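Pantothenate synthetase (PDB 3N8H) probably catalyses the ATP-dependent condensation of pantoate with beta-alanine to pantothenate, by way of a pantoyl-adenylate intermediate. Local coordinates at residues I43-A46 and K47-D51; F58-P61 and T62-N65; N66-D69 and Y70-P74. All blocks are in the same frame, centred on the assembly; numbering follows the deposited sequence. Where two conformers were deposited one is given.

Contact 1: I43-A46 and K47-D51; sequences IKKA and KSEND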
loop_
_atom_site.group_PDB
_atom_site.type_symbol
_atom_site.label_atom_id
_atom_site.label_comp_id
_atom_site.label_asym_id
_atom_site.label_seq_id
_atom_site.Cartn_x
_atom_site.Cartn_y
_atom_site.Cartn_z
ATOM N N ILE A 43 -18.334 -1.806 -18.770
ATOM C CA ILE A 43 -19.315 -0.797 -18.353
ATOM C C ILE A 43 -20.738 -1.325 -18.363
ATOM O O ILE A 43 -21.489 -1.092 -17.420
ATOM C CB ILE A 43 -19.188 0.476 -19.165
ATOM C CG1 ILE A 43 -17.880 1.171 -18.775
ATOM C CG2 ILE A 43 -20.355 1.430 -18.855
ATOM C CD1 ILE A 43 -17.270 1.986 -19.912
ATOM N N LYS A 44 -21.089 -2.059 -19.414
ATOM C CA LYS A 44 -22.415 -2.655 -19.527
ATOM C C LYS A 44 -22.675 -3.673 -18.419
ATOM O O LYS A 44 -23.760 -3.726 -17.848
ATOM C CB LYS A 44 -22.590 -3.284 -20.902
ATOM C CG LYS A 44 -22.844 -2.269 -21.994
ATOM C CD LYS A 44 -23.008 -2.934 -23.341
ATOM C CE LYS A 44 -23.607 -1.956 -24.344
ATOM N NZ LYS A 44 -23.472 -2.503 -25.726
ATOM N N LYS A 45 -21.667 -4.473 -18.106
ATOM C CA LYS A 45 -21.795 -5.408 -17.014
ATOM C C LYS A 45 -22.039 -4.680 -15.683
ATOM O O LYS A 45 -22.970 -5.019 -14.940
ATOM C CB LYS A 45 -20.550 -6.287 -16.929
ATOM C CG LYS A 45 -20.672 -7.424 -15.933
ATOM C CD LYS A 45 -21.686 -8.472 -16.390
ATOM C CE LYS A 45 -21.850 -9.569 -15.335
ATOM N NZ LYS A 45 -23.131 -10.332 -15.476
ATOM N N ALA A 46 -21.192 -3.698 -15.371
ATOM C CA ALA A 46 -21.385 -2.863 -14.197
ATOM C C ALA A 46 -22.797 -2.248 -14.161
ATOM O O ALA A 46 -23.462 -2.248 -13.108
ATOM C CB ALA A 46 -20.312 -1.783 -14.112
ATOM N N LYS A 47 -23.283 -1.768 -15.302
ATOM C CA LYS A 47 -24.597 -1.107 -15.315
ATOM C C LYS A 47 -25.723 -2.088 -15.011
ATOM O O LYS A 47 -26.693 -1.739 -14.337
ATOM C CB LYS A 47 -24.873 -0.383 -16.641
ATOM C CG LYS A 47 -24.170 0.959 -16.799
ATOM C CD LYS A 47 -24.847 2.083 -15.989
ATOM C CE LYS A 47 -26.204 2.477 -16.568
ATOM N NZ LYS A 47 -26.777 3.655 -15.832
ATOM N N SER A 48 -25.586 -3.321 -15.497
ATOM C CA SER A 48 -26.617 -4.329 -15.283
ATOM C C SER A 48 -26.629 -4.835 -13.837
ATOM O O SER A 48 -27.535 -5.578 -13.459
ATOM C CB SER A 48 -26.382 -5.518 -16.198
ATOM O OG SER A 48 -25.286 -6.277 -15.718
ATOM N N GLU A 49 -25.630 -4.433 -13.046
ATOM C CA GLU A 49 -25.389 -5.004 -11.722
ATOM C C GLU A 49 -25.353 -3.982 -10.572
ATOM O O GLU A 49 -25.196 -4.360 -9.407
ATOM C CB GLU A 49 -24.069 -5.808 -11.724
ATOM C CG GLU A 49 -24.226 -7.232 -12.205
ATOM C CD GLU A 49 -22.965 -8.056 -12.031
ATOM O OE1 GLU A 49 -21.955 -7.509 -11.547
ATOM O OE2 GLU A 49 -22.978 -9.251 -12.389
ATOM N N ASN A 50 -25.482 -2.699 -10.891
ATOM C CA ASN A 50 -25.313 -1.652 -9.880
ATOM C C ASN A 50 -26.260 -0.471 -10.093
ATOM O O ASN A 50 -26.785 -0.284 -11.186
ATOM C CB ASN A 50 -23.869 -1.145 -9.871
ATOM C CG ASN A 50 -22.856 -2.234 -9.506
ATOM O OD1 ASN A 50 -22.506 -2.427 -8.327
ATOM N ND2 ASN A 50 -22.356 -2.922 -10.515
ATOM N N ASP A 51 -26.461 0.326 -9.045
ATOM C CA ASP A 51 -27.319 1.510 -9.119
ATOM C C ASP A 51 -26.493 2.706 -9.577
ATOM O O ASP A 51 -26.999 3.621 -10.239
ATOM C CB ASP A 51 -27.932 1.824 -7.755
ATOM C CG ASP A 51 -28.721 0.664 -7.185
ATOM O OD1 ASP A 51 -29.780 0.340 -7.751
ATOM O OD2 ASP A 51 -28.288 0.078 -6.166
HETATM O O HOH W 1 -25.410 -8.905 -15.515
#

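Contact 2: F58-P61 and T62-N65; sequences FVNP and TQFN. With PRO (proline), chain C.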
loop_
_atom_site.group_PDB
_atom_site.type_symbol
_atom_site.label_atom_id
_atom_site.label_comp_id
_atom_site.label_asym_id
_atom_site.label_seq_id
_atom_site.Cartn_x
_atom_site.Cartn_y
_atom_site.Cartn_z
ATOM N N PHE A 58 -7.518 7.623 -16.240
ATOM C CA PHE A 58 -6.287 8.147 -15.686
ATOM C C PHE A 58 -5.148 7.331 -16.267
ATOM O O PHE A 58 -5.015 6.133 -15.969
ATOM C CB PHE A 58 -6.271 8.092 -14.145
ATOM C CG PHE A 58 -4.979 8.631 -13.523
ATOM C CD1 PHE A 58 -4.131 7.791 -12.787
ATOM C CD2 PHE A 58 -4.610 9.970 -13.696
ATOM C CE1 PHE A 58 -2.937 8.276 -12.224
ATOM C CE2 PHE A 58 -3.424 10.465 -13.145
ATOM C CZ PHE A 58 -2.585 9.619 -12.398
ATOM N N VAL A 59 -4.361 7.981 -17.129
ATOM C CA VAL A 59 -3.165 7.376 -17.665
ATOM C C VAL A 59 -2.063 7.474 -16.614
ATOM O O VAL A 59 -1.380 8.500 -16.471
ATOM C CB VAL A 59 -2.691 8.046 -18.976
ATOM C CG1 VAL A 59 -1.578 7.215 -19.575
ATOM C CG2 VAL A 59 -3.850 8.182 -20.006
ATOM N N ASN A 60 -1.895 6.390 -15.880
ATOM C CA ASN A 60 -0.976 6.351 -14.753
ATOM C C ASN A 60 0.495 6.251 -15.159
ATOM O O ASN A 60 0.935 5.194 -15.614
ATOM C CB ASN A 60 -1.357 5.186 -13.827
ATOM C CG ASN A 60 -0.411 5.041 -12.675
ATOM O OD1 ASN A 60 0.010 6.032 -12.090
ATOM N ND2 ASN A 60 -0.059 3.802 -12.341
ATOM N N PRO A 61 1.270 7.337 -14.957
ATOM C CA PRO A 61 2.667 7.350 -15.406
ATOM C C PRO A 61 3.534 6.312 -14.700
ATOM O O PRO A 61 4.517 5.854 -15.272
ATOM C CB PRO A 61 3.180 8.739 -15.004
ATOM C CG PRO A 61 2.000 9.508 -14.538
ATOM C CD PRO A 61 0.885 8.577 -14.257
ATOM N N THR A 62 3.188 5.937 -13.464
ATOM C CA THR A 62 4.118 5.117 -12.666
ATOM C C THR A 62 4.152 3.683 -13.158
ATOM O O THR A 62 5.025 2.902 -12.784
ATOM C CB THR A 62 3.815 5.127 -11.155
ATOM O OG1 THR A 62 2.548 4.489 -10.904
ATOM C CG2 THR A 62 3.828 6.555 -10.607
ATOM N N GLN A 63 3.194 3.335 -14.006
ATOM C CA GLN A 63 3.148 1.976 -14.513
ATOM C C GLN A 63 3.686 1.824 -15.935
ATOM O O GLN A 63 3.728 0.711 -16.477
ATOM C CB GLN A 63 1.738 1.406 -14.387
ATOM C CG GLN A 63 0.702 1.941 -15.360
ATOM C CD GLN A 63 -0.660 1.351 -15.060
ATOM O OE1 GLN A 63 -1.246 0.621 -15.875
ATOM N NE2 GLN A 63 -1.165 1.642 -13.872
ATOM N N PHE A 64 4.075 2.931 -16.553
ATOM C CA PHE A 64 4.725 2.830 -17.867
ATOM C C PHE A 64 6.194 2.641 -17.627
ATOM O O PHE A 64 6.868 3.551 -17.150
ATOM C CB PHE A 64 4.498 4.082 -18.698
ATOM C CG PHE A 64 3.108 4.185 -19.242
ATOM C CD1 PHE A 64 2.849 3.911 -20.591
ATOM C CD2 PHE A 64 2.050 4.518 -18.399
ATOM C CE1 PHE A 64 1.557 3.987 -21.091
ATOM C CE2 PHE A 64 0.758 4.583 -18.885
ATOM C CZ PHE A 64 0.506 4.319 -20.234
ATOM N N ASN A 65 6.697 1.454 -17.913
ATOM C CA ASN A 65 8.149 1.241 -17.856
ATOM C C ASN A 65 8.874 1.828 -19.099
ATOM O O ASN A 65 10.087 2.023 -19.102
ATOM C CB ASN A 65 8.464 -0.245 -17.712
ATOM C CG ASN A 65 7.777 -1.082 -18.776
ATOM O OD1 ASN A 65 6.540 -1.134 -18.836
ATOM N ND2 ASN A 65 8.574 -1.716 -19.649
HETATM N N PRO C . -3.255 -1.664 -19.531
HETATM C CA PRO C . -2.337 -1.187 -18.501
HETATM C C PRO C . -1.039 -0.686 -19.136
HETATM O O PRO C . -0.841 -0.879 -20.342
HETATM C CB PRO C . -2.077 -2.445 -17.669
HETATM C CG PRO C . -3.340 -3.231 -17.800
HETATM C CD PRO C . -3.852 -2.968 -19.193
#

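Contact 3: N66-D69 and Y70-P74; sequences NPND and YQTYP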
loop_
_atom_site.group_PDB
_atom_site.type_symbol
_atom_site.label_atom_id
_atom_site.label_comp_id
_atom_site.label_asym_id
_atom_site.label_seq_id
_atom_site.Cartn_x
_atom_site.Cartn_y
_atom_site.Cartn_z
ATOM N N ASN A 66 8.123 2.128 -20.145
ATOM C CA ASN A 66 8.724 2.610 -21.393
ATOM C C ASN A 66 8.266 4.038 -21.723
ATOM O O ASN A 66 7.071 4.279 -21.919
ATOM C CB ASN A 66 8.339 1.653 -22.517
ATOM C CG ASN A 66 8.987 2.000 -23.833
ATOM O OD1 ASN A 66 8.674 3.015 -24.449
ATOM N ND2 ASN A 66 9.872 1.134 -24.291
ATOM N N PRO A 67 9.213 4.991 -21.804
ATOM C CA PRO A 67 8.839 6.401 -21.958
ATOM C C PRO A 67 8.068 6.669 -23.242
ATOM O O PRO A 67 7.088 7.433 -23.265
ATOM C CB PRO A 67 10.190 7.136 -21.976
ATOM C CG PRO A 67 11.122 6.231 -21.275
ATOM C CD PRO A 67 10.656 4.820 -21.560
ATOM N N ASN A 68 8.512 6.044 -24.324
ATOM C CA ASN A 68 7.863 6.257 -25.621
ATOM C C ASN A 68 6.426 5.755 -25.595
ATOM O O ASN A 68 5.496 6.392 -26.111
ATOM C CB ASN A 68 8.648 5.583 -26.743
ATOM C CG ASN A 68 8.249 6.094 -28.115
ATOM O OD1 ASN A 68 8.344 7.298 -28.401
ATOM N ND2 ASN A 68 7.795 5.184 -28.974
ATOM N N ASP A 69 6.246 4.604 -24.976
ATOM C CA ASP A 69 4.907 4.077 -24.771
ATOM C C ASP A 69 4.027 5.131 -24.079
ATOM O O ASP A 69 2.903 5.402 -24.517
ATOM C CB ASP A 69 4.967 2.793 -23.948
ATOM C CG ASP A 69 3.602 2.148 -23.780
ATOM O OD1 ASP A 69 2.735 2.344 -24.665
ATOM O OD2 ASP A 69 3.397 1.465 -22.755
ATOM N N TYR A 70 4.548 5.744 -23.017
ATOM C CA TYR A 70 3.787 6.755 -22.295
ATOM C C TYR A 70 3.493 7.961 -23.177
ATOM O O TYR A 70 2.369 8.449 -23.203
ATOM C CB TYR A 70 4.529 7.196 -21.037
ATOM C CG TYR A 70 3.789 8.206 -20.186
ATOM C CD1 TYR A 70 2.666 7.840 -19.437
ATOM C CD2 TYR A 70 4.231 9.526 -20.098
ATOM C CE1 TYR A 70 1.996 8.769 -18.644
ATOM C CE2 TYR A 70 3.570 10.460 -19.304
ATOM C CZ TYR A 70 2.453 10.079 -18.581
ATOM O OH TYR A 70 1.800 11.007 -17.795
ATOM N N GLN A 71 4.509 8.441 -23.890
ATOM C CA GLN A 71 4.361 9.628 -24.727
ATOM C C GLN A 71 3.286 9.448 -25.801
ATOM O O GLN A 71 2.497 10.353 -26.061
ATOM C CB GLN A 71 5.684 9.979 -25.401
ATOM C CG GLN A 71 6.846 10.222 -24.465
ATOM C CD GLN A 71 8.081 10.680 -25.228
ATOM O OE1 GLN A 71 8.021 11.649 -25.989
ATOM N NE2 GLN A 71 9.201 9.981 -25.041
ATOM N N THR A 72 3.260 8.275 -26.418
ATOM C CA THR A 72 2.336 7.989 -27.498
ATOM C C THR A 72 1.019 7.367 -27.047
ATOM O O THR A 72 0.159 7.107 -27.879
ATOM C CB THR A 72 2.984 7.020 -28.517
ATOM O OG1 THR A 72 3.366 5.807 -27.842
ATOM C CG2 THR A 72 4.219 7.662 -29.182
ATOM N N TYR A 73 0.852 7.099 -25.752
ATOM C CA TYR A 73 -0.354 6.391 -25.328
ATOM C C TYR A 73 -1.606 7.132 -25.815
ATOM O O TYR A 73 -1.672 8.358 -25.740
ATOM C CB TYR A 73 -0.406 6.213 -23.807
ATOM C CG TYR A 73 -1.454 5.183 -23.447
ATOM C CD1 TYR A 73 -1.184 3.828 -23.576
ATOM C CD2 TYR A 73 -2.735 5.570 -23.049
ATOM C CE1 TYR A 73 -2.144 2.871 -23.273
ATOM C CE2 TYR A 73 -3.705 4.622 -22.742
ATOM C CZ TYR A 73 -3.408 3.272 -22.858
ATOM O OH TYR A 73 -4.367 2.324 -22.552
ATOM N N PRO A 74 -2.596 6.398 -26.347
ATOM C CA PRO A 74 -3.673 7.156 -27.013
ATOM C C PRO A 74 -4.452 8.077 -26.085
ATOM O O PRO A 74 -4.777 7.736 -24.931
ATOM C CB PRO A 74 -4.579 6.057 -27.586
ATOM C CG PRO A 74 -3.650 4.903 -27.818
ATOM C CD PRO A 74 -2.625 4.965 -26.688
HETATM O O HOH W 2 1.481 3.767 -26.423
#

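Contact 1: I43-A46 and K47-D51
Lys45 and Glu49 form a salt bridge one helical turn apart, with NZ of Lys45 3.3 Å from OE2 of Glu49. The Lys45 chain bends at chi2 (68°), and this turns its end along the helix toward the carboxylate. OE1 of Glu49 is hydrogen-bonded to Tyr148 OH, so both carboxylate oxygens are engaged. A water bridges the same lysine to Ser48. It accepts from Lys45 NZ and donates to Ser48 OG.

Two side chains bond back to helix carbonyls. Ser48 OG donates to Lys45 O at 2.7 Å. Asn50 ND2 donates to Ala46 O at 2.9 Å, nearly straight at 172°. This donor lies in the carbonyl plane, on a lone pair. Glu49 N reaches Ala46 O at 3.1 Å from above that plane. Ala46 O is therefore gripped twice. The other end of the Asn50 amide, OD1, takes a bond from Asn146 ND2.

Backbone bonds Lys47 N to Ile43 O and Ser48 N to Lys44 O continue the helix. Ile43 and Ala46 pack on strand 52-57. These bonds lie where helix 37-49 gives way to the loop before strand 52-57. This helix is the crossover of the beta-alpha-beta unit 26-31, 37-49, 52-57.

Contact 2: F58-P61 and T62-N65
Val59 and Phe64 make the apolar contact of this turn. CG1 of Val59 lies 3.6 Å from CE2 of Phe64. The carbonyl oxygen of Asn60 meets the same ring at its edge, in its plane, with O 3.1 Å from CD2 of Phe64. Phe64 also packs edge-to-face with Tyr70 and with Tyr73.

The polar contacts centre on Asn60. Thr62 was modelled in two conformers. In one of them Asn60 ND2 donates to Thr62 OG1 at 3.1 Å, with the hydroxyl tilted from the amide plane. There OG1 sits between the backbone N and carbonyl carbon of Thr62 (chi1 66°), which turns it back to this amide. Tyr101 OH is hydrogen-bonded to Asn60 OD1, and in this conformer also to Thr62 OG1. Both bonds of the threonine hydroxyl are thus less certain. A weak bond runs from Thr62 N to Asn60 OD1.

Two backbone bonds close the turn. Phe64 N donates to Pro61 O at 3.2 Å, from above the carbonyl plane. Gln63 N makes a weak bond to Asn60 O.

The 3-10 turn presents Gln63 to the bound proline. The proline pocket also includes Met32, Arg124 and Arg190. Gln63 is predicted to bind both pantoate and beta-alanine, consistent with a place in the substrate site.

Contact 3: N66-D69 and Y70-P74
Thr72 OG1 lies between its own backbone N and carbonyl carbon (chi1 58°), which turns the hydroxyl back along the helix. Thr72 OG1 donates to Asn68 O at 2.8 Å. Asp69 has CG opposite its backbone N (chi1 -176°), beside its carbonyl carbon. OD1 thereby comes within reach of a water that also serves Thr72.

Asn68 O has two donors, both from Thr72. Thr72 N comes nearly along the C=O axis, 2.9 Å from Asn68 O. The hydroxyl is tilted 31° from the carbonyl plane. The water donates to Asp69 OD1 at 2.6 Å and to Thr72 OG1 at 3.1 Å. It links the two side chains without a direct bond.

Asn66 is the N-cap of helix 67-72. Asn66 OD1 accepts from Asp69 N at 2.9 Å, and Asn66 O accepts from Tyr70 N. Pro67 follows as the first helical residue. Pro67 O accepts from Gln71 N, and CG of Gln71 packs against this oxygen at 3.0 Å.

The Tyr73 ring has Asp69 OD1 at its edge, near the ring plane. One face of the ring takes CD of Pro74, 3.4 Å above the plane and offset toward the rim. The same tyrosine touches Met32 and Ser189 and lies close to the bound AMP.

The other carboxylate oxygen of Asp69, OD2, pairs with Arg190 NH2 in a salt bridge outside this helix. Arg124 makes a weak, long ion pair with it. Arg190 NH1 is also hydrogen-bonded to the bound proline. This is consistent with Asp69 acting as a second-shell residue that helps position Arg190. The water on OD1 and Arg190 on OD2 would together restrict rotation of the carboxylate. The nearby arginine probably favours its charged form.

Overall arrangement
The contacts follow one another along the chain, from helix 37-49 to the loop after strand 52-57 and then helix 67-72. Contact 1 lies on the opposite side of the chain's centre from the other two. Its centre is 26 Å from that of contact 2 and 31 Å from that of contact 3. Contacts 2 and 3 touch, with centres 9 Å apart. Phe64 packs there against Asp69, and Pro61 against Tyr70. Strand 52-57 of the parallel sheet connects contact 1 to this pair. Contact 1 thus belongs to the packing of helix 37-49 on the sheet, while contacts 2 and 3 border the bound proline and AMP.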